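DNA gyrase, B subunit, truncated (Myxococcus xanthus, PDB 3CWV) probably takes part in the ATP-dependent breakage, passage and rejoining of double-stranded DNA, as a GyrB-family subunit of a type II topoisomerase. Local coordinates at residues A137-T140 with P141-M145; L167-R171 with A172-R176; Q274-R277 with G278-K282. All coordinates share one frame; numbering follows the deposited sequence.

Interaction 1: residues A137-T140 with P141-M145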
loop_
_atom_site.group_PDB
_atom_site.type_symbol
_atom_site.label_atom_id
_atom_site.label_comp_id
_atom_site.label_asym_id
_atom_site.label_seq_id
_atom_site.Cartn_x
_atom_site.Cartn_y
_atom_site.Cartn_z
ATOM N N ALA A 137 -19.991 -19.220 13.846
ATOM C CA ALA A 137 -20.969 -19.215 14.948
ATOM C C ALA A 137 -20.941 -17.868 15.606
ATOM O O ALA A 137 -19.931 -17.179 15.527
ATOM C CB ALA A 137 -20.631 -20.285 15.985
ATOM N N ALA A 138 -22.038 -17.502 16.281
ATOM C CA ALA A 138 -22.122 -16.217 16.993
ATOM C C ALA A 138 -21.162 -16.211 18.175
ATOM O O ALA A 138 -20.857 -17.263 18.745
ATOM C CB ALA A 138 -23.563 -15.937 17.472
ATOM N N VAL A 139 -20.677 -15.019 18.521
ATOM C CA VAL A 139 -19.934 -14.795 19.748
ATOM C C VAL A 139 -20.876 -14.004 20.653
ATOM O O VAL A 139 -21.183 -12.844 20.384
ATOM C CB VAL A 139 -18.642 -13.992 19.491
ATOM C CG1 VAL A 139 -17.827 -13.862 20.759
ATOM C CG2 VAL A 139 -17.805 -14.679 18.380
ATOM N N THR A 140 -21.354 -14.657 21.705
ATOM C CA THR A 140 -22.297 -14.040 22.649
ATOM C C THR A 140 -21.831 -14.289 24.093
ATOM O O THR A 140 -21.585 -15.431 24.486
ATOM C CB THR A 140 -23.731 -14.581 22.447
ATOM O OG1 THR A 140 -23.738 -15.991 22.673
ATOM C CG2 THR A 140 -24.227 -14.335 21.022
ATOM N N PRO A 141 -21.660 -13.213 24.881
ATOM C CA PRO A 141 -21.884 -11.837 24.457
ATOM C C PRO A 141 -20.719 -11.382 23.556
ATOM O O PRO A 141 -19.657 -12.001 23.568
ATOM C CB PRO A 141 -21.855 -11.067 25.781
ATOM C CG PRO A 141 -20.863 -11.843 26.602
ATOM C CD PRO A 141 -21.158 -13.286 26.268
ATOM N N MET A 142 -20.968 -10.322 22.792
ATOM C CA MET A 142 -20.006 -9.636 21.943
ATOM C C MET A 142 -18.758 -9.258 22.741
ATOM O O MET A 142 -18.845 -8.710 23.850
ATOM C CB MET A 142 -20.670 -8.364 21.383
ATOM C CG MET A 142 -20.041 -7.803 20.126
ATOM S SD MET A 142 -20.530 -6.115 19.688
ATOM C CE MET A 142 -19.321 -5.103 20.546
ATOM N N GLU A 143 -17.589 -9.553 22.184
ATOM C CA GLU A 143 -16.334 -9.190 22.823
ATOM C C GLU A 143 -15.871 -7.838 22.290
ATOM O O GLU A 143 -16.309 -7.420 21.212
ATOM C CB GLU A 143 -15.331 -10.328 22.622
ATOM C CG GLU A 143 -15.882 -11.629 23.207
ATOM C CD GLU A 143 -14.997 -12.834 22.966
ATOM O OE1 GLU A 143 -14.010 -12.702 22.205
ATOM O OE2 GLU A 143 -15.300 -13.917 23.534
ATOM N N PRO A 144 -15.007 -7.120 23.042
ATOM C CA PRO A 144 -14.718 -5.750 22.619
ATOM C C PRO A 144 -13.963 -5.667 21.288
ATOM O O PRO A 144 -13.059 -6.472 21.030
ATOM C CB PRO A 144 -13.837 -5.195 23.755
ATOM C CG PRO A 144 -13.947 -6.175 24.885
ATOM C CD PRO A 144 -14.269 -7.490 24.263
ATOM N N MET A 145 -14.352 -4.699 20.464
ATOM C CA MET A 145 -13.680 -4.416 19.201
ATOM C C MET A 145 -12.332 -3.799 19.534
ATOM O O MET A 145 -12.277 -2.947 20.410
ATOM C CB MET A 145 -14.490 -3.399 18.389
ATOM C CG MET A 145 -15.887 -3.852 18.024
ATOM S SD MET A 145 -16.829 -2.656 17.077
ATOM C CE MET A 145 -15.955 -2.657 15.510
#
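V139 holds CG1 trans to its backbone N (chi1 -176°), and E143 swings CG to the side of its own N (chi1 -58°) with an extended chain beyond it. These two torsions bring the valine methyl against the end of the glutamate. CG1 of V139 lies 3.7 Å from CD of E143, and the aliphatic CG of E143 is 3.8 Å from the same methyl. The two side chains cross at about a right angle. The contact is van der Waals in kind, with one methyl against the last carbons of an acidic chain. OE2 of E143 also lies 3.8 Å from CG1 of V139, while OE1 of E143 forms a salt bridge with R124.

The peptide bond between T140 and P141 is cis. It places the CA atoms of T140 and P141 only 2.9 Å apart and helps to turn the chain sharply. The carbonyl O of V139 comes to 3.5 Å from the N of M142, but the angle is poor for a hydrogen bond.

The turn follows strand 131-139, an outermost strand of the eight-stranded sheet. V139 is buried and pairs through its backbone with Q122 on strand 121-128. From there the loop runs across the sheet end: E143 N bonds Q122 OE1, E143 O takes W117 NE1, and M142 and M145 rest on W117 of strand 109-118.

Interaction 2: residues L167-R171 with A172-R176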
loop_
_atom_site.group_PDB
_atom_site.type_symbol
_atom_site.label_atom_id
_atom_site.label_comp_id
_atom_site.label_asym_id
_atom_site.label_seq_id
_atom_site.Cartn_x
_atom_site.Cartn_y
_atom_site.Cartn_z
ATOM N N LEU A 167 9.633 -19.302 10.028
ATOM C CA LEU A 167 8.378 -18.875 10.615
ATOM C C LEU A 167 8.489 -17.559 11.375
ATOM O O LEU A 167 7.490 -17.031 11.858
ATOM C CB LEU A 167 7.793 -19.975 11.521
ATOM C CG LEU A 167 7.540 -21.342 10.888
ATOM C CD1 LEU A 167 7.172 -22.372 11.966
ATOM C CD2 LEU A 167 6.454 -21.269 9.759
ATOM N N ALA A 168 9.692 -17.013 11.476
ATOM C CA ALA A 168 9.876 -15.800 12.247
ATOM C C ALA A 168 9.660 -14.535 11.399
ATOM O O ALA A 168 10.257 -14.374 10.355
ATOM C CB ALA A 168 11.267 -15.804 12.920
ATOM N N PHE A 169 8.765 -13.653 11.833
ATOM C CA PHE A 169 8.585 -12.376 11.133
ATOM C C PHE A 169 9.600 -11.334 11.546
ATOM O O PHE A 169 9.928 -11.225 12.722
ATOM C CB PHE A 169 7.178 -11.836 11.384
ATOM C CG PHE A 169 6.114 -12.660 10.748
ATOM C CD1 PHE A 169 5.912 -12.608 9.364
ATOM C CD2 PHE A 169 5.334 -13.517 11.514
ATOM C CE1 PHE A 169 4.920 -13.379 8.773
ATOM C CE2 PHE A 169 4.354 -14.293 10.919
ATOM C CZ PHE A 169 4.148 -14.223 9.542
ATOM N N ASP A 170 10.092 -10.570 10.573
ATOM C CA ASP A 170 10.953 -9.424 10.797
ATOM C C ASP A 170 10.021 -8.263 11.204
ATOM O O ASP A 170 9.358 -7.672 10.345
ATOM C CB ASP A 170 11.689 -9.108 9.492
ATOM C CG ASP A 170 12.694 -7.967 9.626
ATOM O OD1 ASP A 170 12.502 -7.039 10.442
ATOM O OD2 ASP A 170 13.701 -8.001 8.895
ATOM N N ARG A 171 9.950 -7.963 12.502
ATOM C CA ARG A 171 9.102 -6.873 13.016
ATOM C C ARG A 171 9.385 -5.516 12.383
ATOM O O ARG A 171 8.454 -4.734 12.112
ATOM C CB ARG A 171 9.231 -6.723 14.531
ATOM C CG ARG A 171 8.141 -7.361 15.327
ATOM C CD ARG A 171 8.310 -8.837 15.346
ATOM N NE ARG A 171 7.818 -9.407 16.596
ATOM C CZ ARG A 171 7.839 -10.706 16.878
ATOM N NH1 ARG A 171 7.363 -11.141 18.041
ATOM N NH2 ARG A 171 8.339 -11.569 15.994
ATOM N N ALA A 172 10.667 -5.236 12.156
ATOM C CA ALA A 172 11.082 -3.967 11.553
ATOM C C ALA A 172 10.529 -3.768 10.152
ATOM O O ALA A 172 10.082 -2.660 9.802
ATOM C CB ALA A 172 12.626 -3.849 11.535
ATOM N N ARG A 173 10.587 -4.801 9.311
ATOM C CA ARG A 173 10.054 -4.624 7.954
ATOM C C ARG A 173 8.515 -4.542 7.912
ATOM O O ARG A 173 7.960 -3.817 7.098
ATOM C CB ARG A 173 10.611 -5.668 6.972
ATOM C CG ARG A 173 9.750 -6.841 6.699
ATOM C CD ARG A 173 10.358 -7.681 5.596
ATOM N NE ARG A 173 11.681 -8.157 5.985
ATOM C CZ ARG A 173 12.269 -9.242 5.486
ATOM N NH1 ARG A 173 11.665 -9.959 4.544
ATOM N NH2 ARG A 173 13.462 -9.609 5.935
ATOM N N LEU A 174 7.841 -5.269 8.797
ATOM C CA LEU A 174 6.390 -5.137 8.960
ATOM C C LEU A 174 5.986 -3.730 9.432
ATOM O O LEU A 174 5.055 -3.140 8.862
ATOM C CB LEU A 174 5.817 -6.238 9.873
ATOM C CG LEU A 174 5.956 -7.697 9.391
ATOM C CD1 LEU A 174 5.203 -8.580 10.354
ATOM C CD2 LEU A 174 5.465 -7.903 7.923
ATOM N N SER A 175 6.684 -3.172 10.434
ATOM C CA SER A 175 6.442 -1.773 10.861
ATOM C C SER A 175 6.674 -0.781 9.744
ATOM O O SER A 175 5.885 0.151 9.576
ATOM C CB SER A 175 7.293 -1.332 12.072
ATOM O OG SER A 175 7.428 -2.376 13.000
ATOM N N ARG A 176 7.750 -0.959 8.975
ATOM C CA ARG A 176 7.980 -0.102 7.809
ATOM C C ARG A 176 6.839 -0.164 6.792
ATOM O O ARG A 176 6.485 0.849 6.220
ATOM C CB ARG A 176 9.308 -0.424 7.119
ATOM C CG ARG A 176 10.525 0.199 7.806
ATOM C CD ARG A 176 11.770 0.078 6.947
ATOM N NE ARG A 176 12.171 -1.318 6.780
ATOM C CZ ARG A 176 12.918 -1.992 7.653
ATOM N NH1 ARG A 176 13.344 -1.399 8.759
ATOM N NH2 ARG A 176 13.233 -3.258 7.420
#
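The backbone enters helix 171-184 here, and the N of L174 gives a nearly straight hydrogen bond to O of D170 (3.2 Å, 169°). D170 is the N-cap. Its CG stands trans to the backbone N (chi1 -176°), which turns the carboxylate over the first turn of the helix. OD1 accepts from R173 N at 3.2 Å, and the donor comes from above the carboxylate plane. OD2 of D170 forms a salt bridge with NH2 of R173 at 3.4 Å, its hydrogen bond weak. R173 NH2 also has a salt bridge to E28, so the arginine is shared between two acids. OD2 sits at the edge of the guanidinium, and the carboxylate and guanidinium planes are 55° apart.

This is a helix N-cap with its side chain bonded to the backbone N three residues on. The negative carboxylate at this helix end would also suit the helix dipole.

Right after the cap, O of R171 takes two bonds from S175, four residues on: from its N at 2.9 Å and from OG at 2.7 Å, from opposite faces of the carbonyl plane. F169 precedes the cap, and its CB meets CD1 of L174 at 3.9 Å. The F169 ring packs edge-to-face with H32 of helix 28-47, while L174 touches V58 and F192 on the sheet.

Interaction 3: residues Q274-R277 with G278-K282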
loop_
_atom_site.group_PDB
_atom_site.type_symbol
_atom_site.label_atom_id
_atom_site.label_comp_id
_atom_site.label_asym_id
_atom_site.label_seq_id
_atom_site.Cartn_x
_atom_site.Cartn_y
_atom_site.Cartn_z
ATOM N N GLN A 274 8.991 14.332 -16.758
ATOM C CA GLN A 274 8.886 15.081 -18.004
ATOM C C GLN A 274 8.324 16.472 -17.765
ATOM O O GLN A 274 8.790 17.454 -18.371
ATOM C CB GLN A 274 8.065 14.315 -19.052
ATOM C CG GLN A 274 8.835 13.100 -19.634
ATOM C CD GLN A 274 10.110 13.507 -20.395
ATOM O OE1 GLN A 274 11.236 13.334 -19.907
ATOM N NE2 GLN A 274 9.927 14.069 -21.584
ATOM N N ALA A 275 7.332 16.562 -16.883
ATOM C CA ALA A 275 6.742 17.843 -16.506
ATOM C C ALA A 275 7.769 18.763 -15.831
ATOM O O ALA A 275 7.820 19.953 -16.130
ATOM C CB ALA A 275 5.525 17.627 -15.596
ATOM N N LEU A 276 8.594 18.203 -14.941
ATOM C CA LEU A 276 9.602 18.991 -14.209
ATOM C C LEU A 276 10.773 19.423 -15.104
ATOM O O LEU A 276 11.161 20.602 -15.119
ATOM C CB LEU A 276 10.142 18.209 -13.003
ATOM C CG LEU A 276 11.210 18.873 -12.112
ATOM C CD1 LEU A 276 10.792 20.259 -11.606
ATOM C CD2 LEU A 276 11.571 17.979 -10.955
ATOM N N ARG A 277 11.345 18.469 -15.832
ATOM C CA ARG A 277 12.414 18.767 -16.785
ATOM C C ARG A 277 11.979 19.812 -17.807
ATOM O O ARG A 277 12.791 20.629 -18.245
ATOM C CB ARG A 277 12.850 17.498 -17.510
ATOM C CG ARG A 277 13.704 16.566 -16.683
ATOM C CD ARG A 277 14.129 15.381 -17.530
ATOM N NE ARG A 277 14.895 15.840 -18.687
ATOM C CZ ARG A 277 15.197 15.093 -19.743
ATOM N NH1 ARG A 277 14.805 13.828 -19.800
ATOM N NH2 ARG A 277 15.897 15.617 -20.744
ATOM N N GLY A 278 10.696 19.778 -18.168
ATOM C CA GLY A 278 10.098 20.709 -19.104
ATOM C C GLY A 278 9.823 22.095 -18.539
ATOM O O GLY A 278 9.892 23.097 -19.267
ATOM N N ALA A 279 9.473 22.148 -17.255
ATOM C CA ALA A 279 9.257 23.402 -16.561
ATOM C C ALA A 279 10.592 24.118 -16.431
ATOM O O ALA A 279 10.673 25.315 -16.672
ATOM C CB ALA A 279 8.637 23.161 -15.186
ATOM N N LEU A 280 11.634 23.373 -16.081
ATOM C CA LEU A 280 12.974 23.934 -15.964
ATOM C C LEU A 280 13.497 24.446 -17.303
ATOM O O LEU A 280 13.974 25.575 -17.388
ATOM C CB LEU A 280 13.946 22.920 -15.360
ATOM C CG LEU A 280 13.620 22.516 -13.920
ATOM C CD1 LEU A 280 14.552 21.433 -13.477
ATOM C CD2 LEU A 280 13.686 23.704 -12.976
ATOM N N ALA A 281 13.396 23.614 -18.339
ATOM C CA ALA A 281 13.752 24.010 -19.707
ATOM C C ALA A 281 13.149 25.360 -20.087
ATOM O O ALA A 281 13.857 26.261 -20.545
ATOM C CB ALA A 281 13.331 22.940 -20.703
ATOM N N LYS A 282 11.850 25.518 -19.881
ATOM C CA LYS A 282 11.180 26.749 -20.255
ATOM C C LYS A 282 11.662 27.959 -19.439
ATOM O O LYS A 282 11.938 29.026 -19.999
ATOM C CB LYS A 282 9.668 26.584 -20.142
ATOM C CG LYS A 282 9.112 25.461 -21.027
ATOM C CD LYS A 282 7.694 25.756 -21.475
ATOM C CE LYS A 282 7.253 24.783 -22.578
ATOM N NZ LYS A 282 5.964 25.203 -23.191
#
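Q274 O accepts from the N of G278 at 3.0 Å, but the bond is bent, with an N-H...O angle of 140°, and the donor stands above the carbonyl plane. The same carbonyl also takes a bond from R288 NH2. A275 O receives A279 N at 3.0 Å with the same bend, and the CB of A279 lies 3.4 Å from that oxygen. The methyls of A275 and A279 both touch F340 of helix 328-345.

L276 O binds L280 N in a straighter bond (3.0 Å, 168°). CD1 of L276 comes to 4.3 Å from CG of L280, a loose apolar contact one turn along. Both leucines touch V296 of helix 293-296, and L276 also reaches L243 and W245 of strand 237-245.

R277 O accepts from A281 N at 3.0 Å, and the CB of A281 sits 3.4 Å from it. The R277 side chain starts beside its own N (chi1 -75°) and bends at chi3. Its NH2 bonds R288 O, with a weak bond from NE to F291 O.

The successive i to i+4 bonds use backbone groups alone, within helix 267-284. That leaves the side chains to join the helix to its surroundings: A275, A279 and the leucines pack on helices 328-345 and 293-296, while R277 and the Q274 carbonyl bond R288.

The three interactions follow one another along the chain without overlap. Interaction 1 lies at the end of strand 131-139, at an outer edge of the eight-stranded sheet. Interaction 2 begins helix 171-184, which packs on strands 53-58 and 189-194 of that same sheet. Their centres are about 30 Å apart. Interaction 3 lies in helix 267-284, beside the separate five-stranded sheet. Its centre is about 40 Å from that of interaction 2 and about 58 Å from that of interaction 1. Interactions 1 and 3 lie on opposite sides of the chain's centre. The eight-stranded part is consistent with the GHKL-type ATPase domain of GyrB, and the five-stranded part with its transducer domain, as in relatives.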